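Local structure of CopN (Chlamydia pneumoniae, 4NRH) at residues T16-K21 / L68-Q73; K21-S24 / E28-G31; R35-A40 / Q55-D60. The protein probably acts as a gatekeeper of type III secretion, working with its chaperone Scc3 to direct the secretion of translocators. All blocks are in the same frame, centred on the assembly; numbering follows the deposited sequence.

Contact 1: T16-K21 / L68-Q73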
loop_
_atom_site.group_PDB
_atom_site.type_symbol
_atom_site.label_atom_id
_atom_site.label_comp_id
_atom_site.label_asym_id
_atom_site.label_seq_id
_atom_site.Cartn_x
_atom_site.Cartn_y
_atom_site.Cartn_z
ATOM N N THR A 16 -33.490 -11.659 -24.291
ATOM C CA THR A 16 -34.494 -12.488 -24.945
ATOM C C THR A 16 -35.239 -13.343 -23.924
ATOM O O THR A 16 -36.142 -12.856 -23.242
ATOM C CB THR A 16 -33.862 -13.395 -26.013
ATOM O OG1 THR A 16 -33.110 -14.433 -25.373
ATOM C CG2 THR A 16 -32.937 -12.587 -26.912
ATOM N N ASP A 17 -34.866 -14.615 -23.821
ATOM C CA ASP A 17 -35.399 -15.469 -22.765
ATOM C C ASP A 17 -34.483 -15.401 -21.544
ATOM O O ASP A 17 -33.424 -14.777 -21.596
ATOM C CB ASP A 17 -35.579 -16.912 -23.257
ATOM C CG ASP A 17 -34.298 -17.726 -23.200
ATOM O OD1 ASP A 17 -33.210 -17.164 -23.445
ATOM O OD2 ASP A 17 -34.381 -18.937 -22.908
ATOM N N LEU A 18 -34.893 -16.038 -20.453
ATOM C CA LEU A 18 -34.179 -15.909 -19.185
ATOM C C LEU A 18 -32.776 -16.512 -19.231
ATOM O O LEU A 18 -31.845 -15.974 -18.631
ATOM C CB LEU A 18 -34.983 -16.553 -18.053
ATOM C CG LEU A 18 -34.368 -16.416 -16.658
ATOM C CD1 LEU A 18 -34.199 -14.949 -16.290
ATOM C CD2 LEU A 18 -35.215 -17.132 -15.620
ATOM N N ALA A 19 -32.630 -17.628 -19.937
ATOM C CA ALA A 19 -31.338 -18.300 -20.051
ATOM C C ALA A 19 -30.287 -17.395 -20.688
ATOM O O ALA A 19 -29.134 -17.370 -20.258
ATOM C CB ALA A 19 -31.481 -19.585 -20.846
ATOM N N ASP A 20 -30.694 -16.655 -21.714
ATOM C CA ASP A 20 -29.802 -15.720 -22.391
ATOM C C ASP A 20 -29.373 -14.572 -21.479
ATOM O O ASP A 20 -28.257 -14.068 -21.594
ATOM C CB ASP A 20 -30.466 -15.168 -23.654
ATOM C CG ASP A 20 -30.674 -16.233 -24.715
ATOM O OD1 ASP A 20 -30.026 -17.296 -24.627
ATOM O OD2 ASP A 20 -31.491 -16.009 -25.633
ATOM N N LYS A 21 -30.261 -14.156 -20.580
ATOM C CA LYS A 21 -29.957 -13.061 -19.661
ATOM C C LYS A 21 -28.901 -13.472 -18.640
ATOM O O LYS A 21 -28.000 -12.695 -18.324
ATOM C CB LYS A 21 -31.223 -12.579 -18.945
ATOM C CG LYS A 21 -32.272 -11.983 -19.870
ATOM C CD LYS A 21 -33.540 -11.626 -19.111
ATOM C CE LYS A 21 -34.620 -11.114 -20.050
ATOM N NZ LYS A 21 -34.175 -9.900 -20.791
ATOM N N LEU A 68 -28.240 -23.476 -11.158
ATOM C CA LEU A 68 -29.308 -23.800 -10.219
ATOM C C LEU A 68 -30.200 -22.593 -9.943
ATOM O O LEU A 68 -31.421 -22.727 -9.851
ATOM C CB LEU A 68 -28.725 -24.340 -8.913
ATOM C CG LEU A 68 -28.343 -25.820 -8.974
ATOM C CD1 LEU A 68 -27.375 -26.175 -7.861
ATOM C CD2 LEU A 68 -29.585 -26.701 -8.914
ATOM N N ASP A 69 -29.589 -21.420 -9.794
ATOM C CA ASP A 69 -30.347 -20.178 -9.660
ATOM C C ASP A 69 -31.276 -19.988 -10.853
ATOM O O ASP A 69 -32.427 -19.583 -10.697
ATOM C CB ASP A 69 -29.409 -18.975 -9.525
ATOM C CG ASP A 69 -28.603 -19.002 -8.242
ATOM O OD1 ASP A 69 -29.094 -19.564 -7.241
ATOM O OD2 ASP A 69 -27.481 -18.456 -8.233
ATOM N N TYR A 70 -30.763 -20.280 -12.045
ATOM C CA TYR A 70 -31.541 -20.146 -13.271
ATOM C C TYR A 70 -32.708 -21.128 -13.312
ATOM O O TYR A 70 -33.829 -20.755 -13.656
ATOM C CB TYR A 70 -30.652 -20.351 -14.502
ATOM C CG TYR A 70 -31.431 -20.768 -15.729
ATOM C CD1 TYR A 70 -32.217 -19.854 -16.419
ATOM C CD2 TYR A 70 -31.390 -22.078 -16.192
ATOM C CE1 TYR A 70 -32.938 -20.230 -17.536
ATOM C CE2 TYR A 70 -32.108 -22.463 -17.310
ATOM C CZ TYR A 70 -32.880 -21.535 -17.978
ATOM O OH TYR A 70 -33.596 -21.909 -19.092
ATOM N N LEU A 71 -32.434 -22.383 -12.963
ATOM C CA LEU A 71 -33.445 -23.436 -13.005
ATOM C C LEU A 71 -34.611 -23.131 -12.071
ATOM O O LEU A 71 -35.773 -23.301 -12.440
ATOM C CB LEU A 71 -32.824 -24.787 -12.642
ATOM C CG LEU A 71 -31.833 -25.369 -13.651
ATOM C CD1 LEU A 71 -31.185 -26.630 -13.098
ATOM C CD2 LEU A 71 -32.521 -25.651 -14.977
ATOM N N VAL A 72 -34.291 -22.683 -10.862
ATOM C CA VAL A 72 -35.307 -22.301 -9.890
ATOM C C VAL A 72 -36.148 -21.130 -10.397
ATOM O O VAL A 72 -37.370 -21.114 -10.243
ATOM C CB VAL A 72 -34.664 -21.925 -8.534
ATOM C CG1 VAL A 72 -35.679 -21.260 -7.617
ATOM C CG2 VAL A 72 -34.069 -23.158 -7.868
ATOM N N GLN A 73 -35.488 -20.161 -11.023
ATOM C CA GLN A 73 -36.151 -18.940 -11.466
ATOM C C GLN A 73 -37.015 -19.139 -12.712
ATOM O O GLN A 73 -38.061 -18.509 -12.851
ATOM C CB GLN A 73 -35.112 -17.844 -11.726
ATOM C CG GLN A 73 -35.706 -16.451 -11.884
ATOM C CD GLN A 73 -34.653 -15.388 -12.133
ATOM O OE1 GLN A 73 -33.453 -15.655 -12.060
ATOM N NE2 GLN A 73 -35.100 -14.175 -12.430
HETATM O O HOH W 1 -34.856 -19.819 -20.360
#

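Contact 2: K21-S24 / E28-G31. With NA (sodium ion), chain E.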
loop_
_atom_site.group_PDB
_atom_site.type_symbol
_atom_site.label_atom_id
_atom_site.label_comp_id
_atom_site.label_asym_id
_atom_site.label_seq_id
_atom_site.Cartn_x
_atom_site.Cartn_y
_atom_site.Cartn_z
ATOM N N LYS A 21 -30.261 -14.156 -20.580
ATOM C CA LYS A 21 -29.957 -13.061 -19.661
ATOM C C LYS A 21 -28.901 -13.472 -18.640
ATOM O O LYS A 21 -28.000 -12.695 -18.324
ATOM C CB LYS A 21 -31.223 -12.579 -18.945
ATOM C CG LYS A 21 -32.272 -11.983 -19.870
ATOM C CD LYS A 21 -33.540 -11.626 -19.111
ATOM C CE LYS A 21 -34.620 -11.114 -20.050
ATOM N NZ LYS A 21 -34.175 -9.900 -20.791
ATOM N N TYR A 22 -29.022 -14.692 -18.124
ATOM C CA TYR A 22 -28.017 -15.255 -17.228
ATOM C C TYR A 22 -26.649 -15.340 -17.900
ATOM O O TYR A 22 -25.622 -15.050 -17.288
ATOM C CB TYR A 22 -28.442 -16.647 -16.751
ATOM C CG TYR A 22 -29.207 -16.663 -15.447
ATOM C CD1 TYR A 22 -30.578 -16.444 -15.417
ATOM C CD2 TYR A 22 -28.558 -16.916 -14.245
ATOM C CE1 TYR A 22 -31.280 -16.464 -14.224
ATOM C CE2 TYR A 22 -29.249 -16.937 -13.048
ATOM C CZ TYR A 22 -30.610 -16.712 -13.043
ATOM O OH TYR A 22 -31.301 -16.734 -11.852
ATOM N N ALA A 23 -26.650 -15.744 -19.166
ATOM C CA ALA A 23 -25.417 -16.040 -19.890
ATOM C C ALA A 23 -24.819 -14.827 -20.603
ATOM O O ALA A 23 -23.673 -14.877 -21.051
ATOM C CB ALA A 23 -25.663 -17.156 -20.888
ATOM N N SER A 24 -25.597 -13.754 -20.719
ATOM C CA SER A 24 -25.215 -12.595 -21.527
ATOM C C SER A 24 -23.845 -12.015 -21.171
ATOM O O SER A 24 -23.020 -11.775 -22.053
ATOM C CB SER A 24 -26.272 -11.497 -21.403
ATOM O OG SER A 24 -25.941 -10.383 -22.215
ATOM N N GLU A 28 -18.387 -17.972 -19.264
ATOM C CA GLU A 28 -18.161 -19.389 -18.985
ATOM C C GLU A 28 -19.408 -20.247 -19.180
ATOM O O GLU A 28 -19.381 -21.453 -18.932
ATOM C CB GLU A 28 -17.626 -19.576 -17.562
ATOM C CG GLU A 28 -16.196 -19.099 -17.371
ATOM C CD GLU A 28 -15.715 -19.265 -15.945
ATOM O OE1 GLU A 28 -15.191 -20.352 -15.618
ATOM O OE2 GLU A 28 -15.860 -18.314 -15.149
ATOM N N ILE A 29 -20.500 -19.633 -19.625
ATOM C CA ILE A 29 -21.714 -20.389 -19.913
ATOM C C ILE A 29 -22.579 -19.684 -20.956
ATOM O O ILE A 29 -22.541 -18.460 -21.092
ATOM C CB ILE A 29 -22.537 -20.642 -18.626
ATOM C CG1 ILE A 29 -23.426 -21.878 -18.788
ATOM C CG2 ILE A 29 -23.358 -19.417 -18.251
ATOM C CD1 ILE A 29 -23.874 -22.482 -17.478
ATOM N N SER A 30 -23.338 -20.474 -21.710
ATOM C CA SER A 30 -24.215 -19.943 -22.746
ATOM C C SER A 30 -25.672 -20.274 -22.444
ATOM O O SER A 30 -25.960 -21.177 -21.659
ATOM C CB SER A 30 -23.821 -20.495 -24.117
ATOM O OG SER A 30 -24.072 -21.889 -24.196
ATOM N N GLY A 31 -26.586 -19.533 -23.063
ATOM C CA GLY A 31 -28.007 -19.776 -22.898
ATOM C C GLY A 31 -28.386 -21.156 -23.399
ATOM O O GLY A 31 -29.268 -21.813 -22.845
HETATM NA NA NA E . -22.078 -16.299 -22.314
HETATM O O HOH W 2 -20.997 -13.907 -22.632
HETATM O O HOH W 3 -23.680 -16.483 -23.910
HETATM O O HOH W 4 -20.159 -17.982 -23.557
#

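Contact 3: R35-A40 / Q55-D60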
loop_
_atom_site.group_PDB
_atom_site.type_symbol
_atom_site.label_atom_id
_atom_site.label_comp_id
_atom_site.label_asym_id
_atom_site.label_seq_id
_atom_site.Cartn_x
_atom_site.Cartn_y
_atom_site.Cartn_z
ATOM N N ARG A 35 -30.363 -23.938 -21.213
ATOM C CA ARG A 35 -31.602 -24.539 -21.696
ATOM C C ARG A 35 -31.442 -26.046 -21.875
ATOM O O ARG A 35 -32.380 -26.810 -21.645
ATOM C CB ARG A 35 -32.045 -23.893 -23.011
ATOM C CG ARG A 35 -32.533 -22.460 -22.866
ATOM C CD ARG A 35 -33.097 -21.931 -24.178
ATOM N NE ARG A 35 -32.057 -21.749 -25.185
ATOM C CZ ARG A 35 -31.403 -20.610 -25.381
ATOM N NH1 ARG A 35 -31.682 -19.547 -24.639
ATOM N NH2 ARG A 35 -30.469 -20.530 -26.320
ATOM N N GLY A 36 -30.251 -26.467 -22.287
ATOM C CA GLY A 36 -29.952 -27.877 -22.452
ATOM C C GLY A 36 -30.068 -28.626 -21.138
ATOM O O GLY A 36 -30.557 -29.754 -21.094
ATOM N N LEU A 37 -29.610 -27.990 -20.064
ATOM C CA LEU A 37 -29.723 -28.557 -18.726
ATOM C C LEU A 37 -31.185 -28.616 -18.297
ATOM O O LEU A 37 -31.643 -29.615 -17.742
ATOM C CB LEU A 37 -28.904 -27.738 -17.725
ATOM C CG LEU A 37 -29.002 -28.149 -16.255
ATOM C CD1 LEU A 37 -28.630 -29.615 -16.078
ATOM C CD2 LEU A 37 -28.122 -27.259 -15.389
ATOM N N ARG A 38 -31.906 -27.529 -18.560
ATOM C CA ARG A 38 -33.330 -27.442 -18.256
ATOM C C ARG A 38 -34.139 -28.525 -18.964
ATOM O O ARG A 38 -35.027 -29.138 -18.371
ATOM C CB ARG A 38 -33.864 -26.062 -18.646
ATOM C CG ARG A 38 -35.348 -25.875 -18.390
ATOM C CD ARG A 38 -35.892 -24.708 -19.195
ATOM N NE ARG A 38 -35.790 -24.954 -20.630
ATOM C CZ ARG A 38 -36.066 -24.051 -21.565
ATOM N NH1 ARG A 38 -36.460 -22.832 -21.221
ATOM N NH2 ARG A 38 -35.945 -24.366 -22.848
ATOM N N ASP A 39 -33.823 -28.754 -20.234
ATOM C CA ASP A 39 -34.552 -29.722 -21.049
ATOM C C ASP A 39 -34.241 -31.164 -20.655
ATOM O O ASP A 39 -34.999 -32.079 -20.981
ATOM C CB ASP A 39 -34.236 -29.509 -22.531
ATOM C CG ASP A 39 -34.729 -28.171 -23.047
ATOM O OD1 ASP A 39 -35.594 -27.557 -22.386
ATOM O OD2 ASP A 39 -34.247 -27.730 -24.112
ATOM N N ALA A 40 -33.128 -31.363 -19.957
ATOM C CA ALA A 40 -32.716 -32.699 -19.538
ATOM C C ALA A 40 -33.385 -33.107 -18.230
ATOM O O ALA A 40 -33.362 -34.278 -17.849
ATOM C CB ALA A 40 -31.203 -32.766 -19.400
ATOM N N GLN A 55 -23.920 -31.739 -12.024
ATOM C CA GLN A 55 -22.493 -32.062 -12.006
ATOM C C GLN A 55 -22.048 -32.610 -13.357
ATOM O O GLN A 55 -20.911 -32.402 -13.783
ATOM C CB GLN A 55 -22.159 -33.086 -10.912
ATOM C CG GLN A 55 -23.038 -33.042 -9.674
ATOM C CD GLN A 55 -22.781 -31.833 -8.800
ATOM O OE1 GLN A 55 -21.733 -31.194 -8.893
ATOM N NE2 GLN A 55 -23.737 -31.517 -7.934
ATOM N N GLU A 56 -22.957 -33.314 -14.023
ATOM C CA GLU A 56 -22.664 -33.951 -15.302
ATOM C C GLU A 56 -22.444 -32.934 -16.419
ATOM O O GLU A 56 -21.504 -33.057 -17.204
ATOM C CB GLU A 56 -23.799 -34.905 -15.681
ATOM C CG GLU A 56 -23.578 -35.657 -16.980
ATOM C CD GLU A 56 -24.782 -36.487 -17.382
ATOM O OE1 GLU A 56 -25.672 -36.695 -16.530
ATOM O OE2 GLU A 56 -24.836 -36.934 -18.546
ATOM N N LYS A 57 -23.311 -31.930 -16.484
ATOM C CA LYS A 57 -23.283 -30.967 -17.580
ATOM C C LYS A 57 -22.482 -29.711 -17.249
ATOM O O LYS A 57 -22.036 -28.998 -18.148
ATOM C CB LYS A 57 -24.708 -30.586 -17.983
ATOM C CG LYS A 57 -25.519 -31.752 -18.523
ATOM C CD LYS A 57 -26.884 -31.305 -19.016
ATOM C CE LYS A 57 -27.621 -32.450 -19.689
ATOM N NZ LYS A 57 -26.933 -32.902 -20.931
ATOM N N ILE A 58 -22.299 -29.441 -15.961
ATOM C CA ILE A 58 -21.521 -28.283 -15.534
ATOM C C ILE A 58 -20.382 -28.716 -14.619
ATOM O O ILE A 58 -20.605 -29.380 -13.607
ATOM C CB ILE A 58 -22.393 -27.245 -14.806
ATOM C CG1 ILE A 58 -23.633 -26.901 -15.637
ATOM C CG2 ILE A 58 -21.587 -25.993 -14.506
ATOM C CD1 ILE A 58 -23.321 -26.185 -16.931
ATOM N N LYS A 59 -19.159 -28.339 -14.982
ATOM C CA LYS A 59 -17.971 -28.795 -14.267
ATOM C C LYS A 59 -17.621 -27.916 -13.065
ATOM O O LYS A 59 -17.285 -28.423 -11.996
ATOM C CB LYS A 59 -16.780 -28.854 -15.229
ATOM C CG LYS A 59 -15.430 -29.015 -14.550
ATOM C CD LYS A 59 -14.290 -28.779 -15.529
ATOM C CE LYS A 59 -12.960 -29.238 -14.954
ATOM N NZ LYS A 59 -12.913 -30.713 -14.769
ATOM N N ASP A 60 -17.711 -26.603 -13.240
ATOM C CA ASP A 60 -17.308 -25.669 -12.194
ATOM C C ASP A 60 -18.453 -25.395 -11.221
ATOM O O ASP A 60 -19.537 -24.987 -11.637
ATOM C CB ASP A 60 -16.810 -24.359 -12.808
ATOM C CG ASP A 60 -16.125 -23.462 -11.792
ATOM O OD1 ASP A 60 -16.832 -22.815 -10.992
ATOM O OD2 ASP A 60 -14.878 -23.402 -11.796
#

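Contact 1: T16-K21 / L68-Q73
Tyr-70 OH and Asp-17 OD2 are tied together by one water, which lies 2.8 Å from Tyr-70 OH and gives a hydrogen to Asp-17 OD2. The same water accepts from Ala-19 N, so the start of helix 18-24 is bridged to the side of helix 61-74 in this all-helical bundle of the HrpJ-like region. The water sits in the plane of the phenol ring, at its edge, and the backbone NH it takes up belongs to the first turn of the helix. Asp-17 is the N-cap of that helix. Its other carboxylate oxygen, OD1, accepts from Asp-20 N at 3.1 Å, the donor standing about 41° out of the carboxylate plane. Arg-35 of helix 31-40 forms salt bridges with Asp-17 OD1 and with Asp-20 OD1, so both acids at the helix start share one cation.

Beside the water bridge the packing is apolar. The Tyr-70 ring, with CG swung anti to its own amide nitrogen (chi1 157°), reaches to the start of helix 18-24 and brings CE1 to 3.6 Å from Ala-19 CA, while Ala-19 CB rests near the hydroxyl end of the ring. Leu-18 runs past Tyr-70 in the reverse direction and meets the ring edge, its CG 4.1 Å from Tyr-70 CD1. Leu-34 and Arg-38 of helix 31-40 also touch the tyrosine. One turn along helix 61-74 from the tyrosine, the extended chain of Gln-73 crosses Leu-18 nearly at right angles. Its amide oxygen is probably hydrogen-bonded to Tyr-22 OH, while its methylenes serve the leucine, Leu-18 CD2 lying 3.8 Å from Gln-73 CG. The other methyl meets the amide nitrogen, with Leu-18 CD1 4.0 Å from Gln-73 NE2.

Contact 2: K21-S24 / E28-G31
A sodium site built from main-chain carbonyls lies where helix 18-24 gives way to the loop leading into helix 31-40. Ala-23 O and Ile-29 O each bind the ion at 2.5 Å, and Asn-26 O from the intervening turn is the third protein ligand. Three waters complete a six-oxygen shell; one of them, 2.6 Å from the sodium, also donates to Ser-24 O at 3.0 Å and so links Ser-24 to the ion through water. With no carboxylate among the ligands, the cation is held by carbonyl and water dipoles alone.

Within this helix-loop-helix turn the methyl of Ala-23 packs against the returning chain. Ala-23 CB lies 3.4 Å from Gly-31 N, close against the peptide that joins Ser-30 to Gly-31, and equally near Ile-29 O, the carbonyl that binds the metal. The CB of Ser-30 points away from the alanine, and the residue is the N-cap of helix 31-40. Ile-29 adds a looser apolar touch, with CG2 4.2 Å from Ala-23 CB, and its side chain also packs on Leu-34 of helix 31-40 and Leu-63 of helix 61-74.

Contact 3: R35-A40 / Q55-D60
Apolar contact across this pair of helices is carried by the aliphatic chain of Lys-57, in the last turn of helix 47-57, laid against the C-terminal part of helix 31-40. Its CG stands anti to the carbonyl carbon (chi1 -63°) and the chain runs out straight as far as CE, which carries the methylenes across to the facing helix. Lys-57 CD comes within 3.8 Å of Leu-37 CD1, and the two side chains pass at a slant. One methylene farther along, Lys-57 CE lies 3.6 Å from Ala-40 CB. The final bend at chi4 sets the ammonium off the line of the methylenes. Leu-37 turns only partly to this side, for it also packs on Ala-67 and Leu-71 of helix 61-74, so it joins three helices of the bundle. The carbonyl oxygen of Gly-36 is 4.2 Å from Lys-57 CE, a loose touch on a methylene.

No salt bridge joins the two segments; a charged pair lies within 35-40. Arg-38 grips its neighbour Asp-39 side-on, sending NE and NH2 to the same oxygen: Arg-38 NE to Asp-39 OD1 is 3.1 Å and Arg-38 NH2 to Asp-39 OD1 is 3.2 Å. That oxygen lies close to the guanidinium plane, although the NE approaches from about 39° above the carboxylate plane. Arg-35 CG lies over one face, near its rim, 3.8 Å above the plane of the Arg-38 guanidinium.

Between these two segments the contact therefore rests on methyl and methylene groups, with lysine acting here through its hydrocarbon chain.

The three contacts lie on the same side of the chain's centre, all in the HrpJ-like region. Contacts 1 and 2 have centres about 9 Å apart and share Lys-21 on helix 18-24; contact 3 is centred about 13 Å from each. Contact 2 closes a short turn before contact 3 opens, and contact 3 is nested within the longer loop closed by contact 1, which brings helix 61-74 back to helix 18-24. Helix 31-40 follows the turn of contact 2 and supplies Arg-35 to the acids of contact 1, while Ile-29 meets Ile-58 between contacts 2 and 3. Together the contacts join the first four helices of the model, at the N-terminal end of the elongated chain.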